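Side-chain contacts in glycosyl hydrolase family 2, TIM barrel domain protein (Parabacteroides merdae ATCC 43184, PDB 6DXU), which probably hydrolyses beta-glucuronide conjugates, as a glycoside hydrolase family 2 beta-glucuronidase from the human gut microbiome: residues D[274-279]-D[284-289]; D[373-378]-D[414-419]. All blocks are in the same frame, centred on the assembly; numbering follows the deposited sequence.

How the contacts relate
The two contacts belong to different domains of the chain, and their centres are about 15 Å apart. Contact 1 (274-279 with 284-289) closes a loop of the family 2 beta-sandwich; contact 2 (373-378 with 414-419) packs two consecutive helical elements of the TIM barrel. They meet where the indole of contact 1 reaches the barrel: Trp278 CZ2 lies 3.7 Å from Cys378 O, and Trp278 NE1 donates a hydrogen bond to the carbonyl oxygen of Asp379, whose carboxylate in turn holds His419 of contact 2. The side chain of Tyr286 in contact 1 is also about 8 Å from a bound bicine.

Contact 1. Residues D[274-279]-D[284-289]; sequences NPVLWD and QLYTCE
Tyr286 points its phenol at the backbone of Val276, and its OH accepts a hydrogen bond from Val276 N at 2.9 Å with an N-H...O angle of 162°. The donor lies in the plane of the ring, so the loop backbone meets the tyrosine at its edge. Val276 O is at that edge too, 3.5 Å from Tyr286 CE2, while Pro275 CA lies 3.4 Å from Tyr286 OH. One water bridges the two segments, donating to both Val276 O and Gln284 O.

The isopropyl group of Val276 crosses the Gln284 side chain obliquely. With CG1 anti to the backbone N (chi1 180°), that methyl is directed at the amide and comes within 3.1 Å of Gln284 OE1, a snug meeting of a methyl with a carbonyl oxygen. Further along, Trp278 offers the pyrrole edge of its indole: CD1 lies 3.4 Å from Gln284 O, which sits in the ring plane. The Leu285 side chain runs beside the tryptophan, pointing the same way, with CD2 3.6 Å from Trp278 CD1. The indole nitrogen donates a hydrogen bond outside the contact, to the carbonyl oxygen of Asp379.

This loop links strand 263-273 to strand 286-294 in the immunoglobulin-like sandwich of family 2 enzymes. Strand 286-294 lies between strands 237-244 and 297-305. Tyr286 packs on Val243 of strand 237-244 and meets Phe307, in the loop after strand 297-305, edge-to-face; Pro275 and Leu277 rest on Leu213 of strand 203-213, and Trp278 reaches helix 372-381 of the barrel.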
loop_
_atom_site.group_PDB
_atom_site.type_symbol
_atom_site.label_atom_id
_atom_site.label_comp_id
_atom_site.label_asym_id
_atom_site.label_seq_id
_atom_site.Cartn_x
_atom_site.Cartn_y
_atom_site.Cartn_z
ATOM N N ASN D 274 -6.321 -58.479 -8.263
ATOM C CA ASN D 274 -7.600 -58.575 -8.962
ATOM C C ASN D 274 -8.571 -57.484 -8.541
ATOM O O ASN D 274 -9.733 -57.782 -8.177
ATOM C CB ASN D 274 -8.231 -59.945 -8.749
ATOM C CG ASN D 274 -7.296 -61.082 -9.062
ATOM O OD1 ASN D 274 -6.701 -61.126 -10.138
ATOM N ND2 ASN D 274 -7.157 -62.021 -8.116
ATOM N N PRO D 275 -8.196 -56.214 -8.608
ATOM C CA PRO D 275 -9.133 -55.165 -8.193
ATOM C C PRO D 275 -10.320 -55.116 -9.142
ATOM O O PRO D 275 -10.218 -55.459 -10.321
ATOM C CB PRO D 275 -8.295 -53.883 -8.268
ATOM C CG PRO D 275 -7.293 -54.170 -9.337
ATOM C CD PRO D 275 -6.970 -55.657 -9.203
ATOM N N VAL D 276 -11.473 -54.731 -8.598
ATOM C CA VAL D 276 -12.635 -54.465 -9.434
ATOM C C VAL D 276 -12.448 -53.141 -10.163
ATOM O O VAL D 276 -12.163 -52.106 -9.544
ATOM C CB VAL D 276 -13.911 -54.461 -8.584
ATOM C CG1 VAL D 276 -15.103 -54.179 -9.459
ATOM C CG2 VAL D 276 -14.062 -55.805 -7.867
ATOM N N LEU D 277 -12.598 -53.163 -11.482
ATOM C CA LEU D 277 -12.274 -51.998 -12.287
ATOM C C LEU D 277 -13.482 -51.081 -12.435
ATOM O O LEU D 277 -14.625 -51.538 -12.514
ATOM C CB LEU D 277 -11.762 -52.409 -13.667
ATOM C CG LEU D 277 -10.523 -53.313 -13.697
ATOM C CD1 LEU D 277 -9.949 -53.392 -15.110
ATOM C CD2 LEU D 277 -9.464 -52.795 -12.729
ATOM N N TRP D 278 -13.213 -49.785 -12.464
ATOM C CA TRP D 278 -14.219 -48.786 -12.800
ATOM C C TRP D 278 -14.347 -48.709 -14.315
ATOM O O TRP D 278 -13.344 -48.663 -15.030
ATOM C CB TRP D 278 -13.815 -47.418 -12.225
ATOM C CG TRP D 278 -14.839 -46.320 -12.378
ATOM C CD1 TRP D 278 -15.778 -45.933 -11.456
ATOM C CD2 TRP D 278 -15.024 -45.469 -13.518
ATOM N NE1 TRP D 278 -16.528 -44.884 -11.954
ATOM C CE2 TRP D 278 -16.090 -44.588 -13.218
ATOM C CE3 TRP D 278 -14.393 -45.365 -14.763
ATOM C CZ2 TRP D 278 -16.538 -43.616 -14.119
ATOM C CZ3 TRP D 278 -14.836 -44.401 -15.656
ATOM C CH2 TRP D 278 -15.896 -43.535 -15.328
ATOM N N ASP D 279 -15.582 -48.692 -14.802
ATOM C CA ASP D 279 -15.879 -48.687 -16.226
ATOM C C ASP D 279 -17.100 -47.809 -16.472
ATOM O O ASP D 279 -17.877 -47.545 -15.557
ATOM C CB ASP D 279 -16.100 -50.127 -16.721
ATOM C CG ASP D 279 -16.652 -50.185 -18.118
ATOM O OD1 ASP D 279 -17.875 -50.428 -18.230
ATOM O OD2 ASP D 279 -15.894 -49.966 -19.090
ATOM N N GLN D 284 -17.793 -48.862 -10.701
ATOM C CA GLN D 284 -17.681 -49.466 -9.382
ATOM C C GLN D 284 -16.559 -48.758 -8.643
ATOM O O GLN D 284 -15.491 -48.532 -9.214
ATOM C CB GLN D 284 -17.433 -50.982 -9.479
ATOM C CG GLN D 284 -18.632 -51.724 -10.074
ATOM C CD GLN D 284 -18.508 -53.238 -10.017
ATOM O OE1 GLN D 284 -17.862 -53.856 -10.863
ATOM N NE2 GLN D 284 -19.147 -53.844 -9.026
ATOM N N LEU D 285 -16.807 -48.409 -7.383
ATOM C CA LEU D 285 -15.891 -47.603 -6.594
ATOM C C LEU D 285 -15.495 -48.334 -5.320
ATOM O O LEU D 285 -16.299 -49.041 -4.709
ATOM C CB LEU D 285 -16.545 -46.259 -6.222
ATOM C CG LEU D 285 -17.064 -45.475 -7.427
ATOM C CD1 LEU D 285 -18.134 -44.469 -7.021
ATOM C CD2 LEU D 285 -15.872 -44.778 -8.014
ATOM N N TYR D 286 -14.262 -48.114 -4.905
ATOM C CA TYR D 286 -13.805 -48.479 -3.577
ATOM C C TYR D 286 -14.011 -47.302 -2.630
ATOM O O TYR D 286 -14.124 -46.148 -3.051
ATOM C CB TYR D 286 -12.327 -48.860 -3.600
ATOM C CG TYR D 286 -12.034 -50.223 -4.190
ATOM C CD1 TYR D 286 -11.726 -51.298 -3.368
ATOM C CD2 TYR D 286 -12.087 -50.438 -5.560
ATOM C CE1 TYR D 286 -11.462 -52.554 -3.895
ATOM C CE2 TYR D 286 -11.827 -51.687 -6.103
ATOM C CZ TYR D 286 -11.511 -52.741 -5.260
ATOM O OH TYR D 286 -11.248 -53.990 -5.775
ATOM N N THR D 287 -14.027 -47.596 -1.336
ATOM C CA THR D 287 -14.190 -46.549 -0.338
ATOM C C THR D 287 -13.031 -46.600 0.641
ATOM O O THR D 287 -12.734 -47.657 1.200
ATOM C CB THR D 287 -15.504 -46.702 0.424
ATOM O OG1 THR D 287 -16.596 -46.714 -0.503
ATOM C CG2 THR D 287 -15.675 -45.521 1.377
ATOM N N CYS D 288 -12.392 -45.462 0.872
ATOM C CA CYS D 288 -11.362 -45.374 1.891
ATOM C C CYS D 288 -11.960 -44.626 3.077
ATOM O O CYS D 288 -12.461 -43.506 2.923
ATOM C CB CYS D 288 -10.110 -44.685 1.343
ATOM S SG CYS D 288 -8.759 -44.508 2.557
ATOM N N GLU D 289 -11.937 -45.257 4.246
ATOM C CA GLU D 289 -12.514 -44.701 5.463
ATOM C C GLU D 289 -11.377 -44.389 6.427
ATOM O O GLU D 289 -10.610 -45.283 6.786
ATOM C CB GLU D 289 -13.510 -45.689 6.073
ATOM C CG GLU D 289 -14.101 -45.294 7.413
ATOM C CD GLU D 289 -15.021 -46.377 7.966
ATOM O OE1 GLU D 289 -14.522 -47.483 8.283
ATOM O OE2 GLU D 289 -16.239 -46.121 8.069
HETATM O O HOH W 1 -12.686 -49.472 -8.934
#

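Contact 2. Residues D[373-378]-D[414-419]; sequences IILDLC and VQHHNH
Two successive helices of the TIM barrel, 372-381 and 399-416, flank strand 384-388 in chain order, and this buried contact joins the first to the end of the second and the type I turn from His416 to His419. Leu375 carries it by engaging two imidazoles with different parts of one side chain. Its CB stands over the centre of the His419 ring, 3.6 Å from the centroid and 10° off the normal, a nearly vertical CH-pi contact. Farther out, Leu375 CG lies over a face of His416, 4.2 Å from that ring's centroid and displaced toward its rim; the two side chains cross at about a right angle.

Asp376 approaches His419 at its edge instead. Its CG is anti to the carbonyl carbon (chi1 -78°), which brings the carboxylate back toward the turn although the CB itself is directed away. Asp376 OD1 thus lies in the imidazole plane, 3.1 Å from His419 CE1, with the carboxylate turned 59° from the ring. Both ring nitrogens of His419 are hydrogen-bonded to carboxylates, ND1 to Asp379 and NE2 to Glu372, which fixes the ring's rotation and probably favours a positively charged imidazole. A phenylalanine in its place would probably leave the carboxylates of Asp379 and Glu372 without their nitrogen partners. His416 ND1 is hydrogen-bonded to Glu387 OE1, on the intervening strand 384-388.

The turn is itself closed by His419 N bonding to His416 O at 3.2 Å. Successive helices packed side by side outside a barrel of parallel strands are the hallmark of the beta/alpha (TIM) barrel; here histidines and acids join the packing.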
loop_
_atom_site.group_PDB
_atom_site.type_symbol
_atom_site.label_atom_id
_atom_site.label_comp_id
_atom_site.label_asym_id
_atom_site.label_seq_id
_atom_site.Cartn_x
_atom_site.Cartn_y
_atom_site.Cartn_z
ATOM N N ILE D 373 -20.693 -32.221 -6.568
ATOM C CA ILE D 373 -21.848 -33.098 -6.768
ATOM C C ILE D 373 -21.839 -33.672 -8.182
ATOM O O ILE D 373 -22.121 -34.862 -8.392
ATOM C CB ILE D 373 -23.153 -32.332 -6.474
ATOM C CG1 ILE D 373 -23.225 -31.957 -4.989
ATOM C CG2 ILE D 373 -24.388 -33.158 -6.890
ATOM C CD1 ILE D 373 -24.287 -30.894 -4.693
ATOM N N ILE D 374 -21.503 -32.837 -9.169
ATOM C CA ILE D 374 -21.420 -33.295 -10.553
ATOM C C ILE D 374 -20.329 -34.350 -10.698
ATOM O O ILE D 374 -20.533 -35.399 -11.321
ATOM C CB ILE D 374 -21.169 -32.110 -11.500
ATOM C CG1 ILE D 374 -22.321 -31.097 -11.443
ATOM C CG2 ILE D 374 -20.951 -32.611 -12.943
ATOM C CD1 ILE D 374 -23.679 -31.672 -11.910
ATOM N N LEU D 375 -19.154 -34.097 -10.118
ATOM C CA LEU D 375 -18.071 -35.070 -10.249
ATOM C C LEU D 375 -18.435 -36.390 -9.590
ATOM O O LEU D 375 -18.133 -37.461 -10.128
ATOM C CB LEU D 375 -16.775 -34.516 -9.655
ATOM C CG LEU D 375 -16.419 -33.595 -10.811
ATOM C CD1 LEU D 375 -16.652 -32.140 -10.486
ATOM C CD2 LEU D 375 -15.072 -33.910 -11.432
ATOM N N ASP D 376 -19.050 -36.333 -8.408
ATOM C CA ASP D 376 -19.496 -37.560 -7.763
ATOM C C ASP D 376 -20.490 -38.306 -8.646
ATOM O O ASP D 376 -20.482 -39.544 -8.698
ATOM C CB ASP D 376 -20.121 -37.258 -6.400
ATOM C CG ASP D 376 -19.099 -36.983 -5.305
ATOM O OD1 ASP D 376 -17.908 -37.348 -5.427
ATOM O OD2 ASP D 376 -19.522 -36.425 -4.272
ATOM N N LEU D 377 -21.375 -37.574 -9.327
ATOM C CA LEU D 377 -22.343 -38.225 -10.200
ATOM C C LEU D 377 -21.658 -38.867 -11.400
ATOM O O LEU D 377 -22.074 -39.939 -11.851
ATOM C CB LEU D 377 -23.413 -37.227 -10.652
ATOM C CG LEU D 377 -24.460 -36.931 -9.582
ATOM C CD1 LEU D 377 -25.226 -35.649 -9.900
ATOM C CD2 LEU D 377 -25.411 -38.127 -9.486
ATOM N N CYS D 378 -20.604 -38.237 -11.927
ATOM C CA CYS D 378 -19.863 -38.858 -13.025
ATOM C C CYS D 378 -19.183 -40.148 -12.578
ATOM O O CYS D 378 -19.148 -41.135 -13.331
ATOM C CB CYS D 378 -18.838 -37.884 -13.606
ATOM S SG CYS D 378 -19.593 -36.468 -14.497
ATOM N N VAL D 414 -6.043 -30.504 -7.203
ATOM C CA VAL D 414 -6.007 -30.945 -5.810
ATOM C C VAL D 414 -7.394 -31.371 -5.342
ATOM O O VAL D 414 -7.553 -32.407 -4.684
ATOM C CB VAL D 414 -5.423 -29.831 -4.920
ATOM C CG1 VAL D 414 -5.696 -30.112 -3.449
ATOM C CG2 VAL D 414 -3.920 -29.691 -5.159
ATOM N N GLN D 415 -8.423 -30.592 -5.683
ATOM C CA GLN D 415 -9.752 -30.898 -5.162
ATOM C C GLN D 415 -10.401 -32.098 -5.848
ATOM O O GLN D 415 -11.125 -32.839 -5.184
ATOM C CB GLN D 415 -10.666 -29.676 -5.277
ATOM C CG GLN D 415 -10.260 -28.592 -4.277
ATOM C CD GLN D 415 -10.913 -27.265 -4.540
ATOM O OE1 GLN D 415 -11.941 -27.189 -5.202
ATOM N NE2 GLN D 415 -10.319 -26.197 -3.993
ATOM N N HIS D 416 -10.161 -32.321 -7.146
ATOM C CA HIS D 416 -10.845 -33.387 -7.886
ATOM C C HIS D 416 -9.930 -34.553 -8.244
ATOM O O HIS D 416 -10.336 -35.434 -9.014
ATOM C CB HIS D 416 -11.490 -32.819 -9.152
ATOM C CG HIS D 416 -12.667 -31.942 -8.866
ATOM N ND1 HIS D 416 -13.305 -31.197 -9.837
ATOM C CD2 HIS D 416 -13.340 -31.716 -7.712
ATOM C CE1 HIS D 416 -14.294 -30.519 -9.284
ATOM N NE2 HIS D 416 -14.348 -30.825 -8.000
ATOM N N HIS D 417 -8.727 -34.591 -7.668
ATOM C CA HIS D 417 -7.731 -35.615 -7.994
ATOM C C HIS D 417 -8.264 -37.034 -7.844
ATOM O O HIS D 417 -7.879 -37.930 -8.606
ATOM C CB HIS D 417 -6.522 -35.432 -7.078
ATOM C CG HIS D 417 -5.564 -36.576 -7.097
ATOM N ND1 HIS D 417 -5.675 -37.648 -6.239
ATOM C CD2 HIS D 417 -4.442 -36.788 -7.827
ATOM C CE1 HIS D 417 -4.688 -38.497 -6.471
ATOM N NE2 HIS D 417 -3.921 -37.996 -7.425
ATOM N N ASN D 418 -9.104 -37.277 -6.843
ATOM C CA ASN D 418 -9.459 -38.658 -6.527
ATOM C C ASN D 418 -10.546 -39.226 -7.431
ATOM O O ASN D 418 -10.792 -40.441 -7.373
ATOM C CB ASN D 418 -9.918 -38.792 -5.065
ATOM C CG ASN D 418 -8.854 -38.345 -4.057
ATOM O OD1 ASN D 418 -7.656 -38.425 -4.320
ATOM N ND2 ASN D 418 -9.304 -37.871 -2.895
ATOM N N HIS D 419 -11.217 -38.404 -8.240
ATOM C CA HIS D 419 -12.341 -38.914 -9.028
ATOM C C HIS D 419 -11.871 -39.806 -10.171
ATOM O O HIS D 419 -11.212 -39.312 -11.092
ATOM C CB HIS D 419 -13.169 -37.759 -9.590
ATOM C CG HIS D 419 -13.855 -36.963 -8.530
ATOM N ND1 HIS D 419 -14.951 -37.438 -7.843
ATOM C CD2 HIS D 419 -13.574 -35.746 -8.004
ATOM C CE1 HIS D 419 -15.324 -36.538 -6.948
ATOM N NE2 HIS D 419 -14.513 -35.499 -7.032
#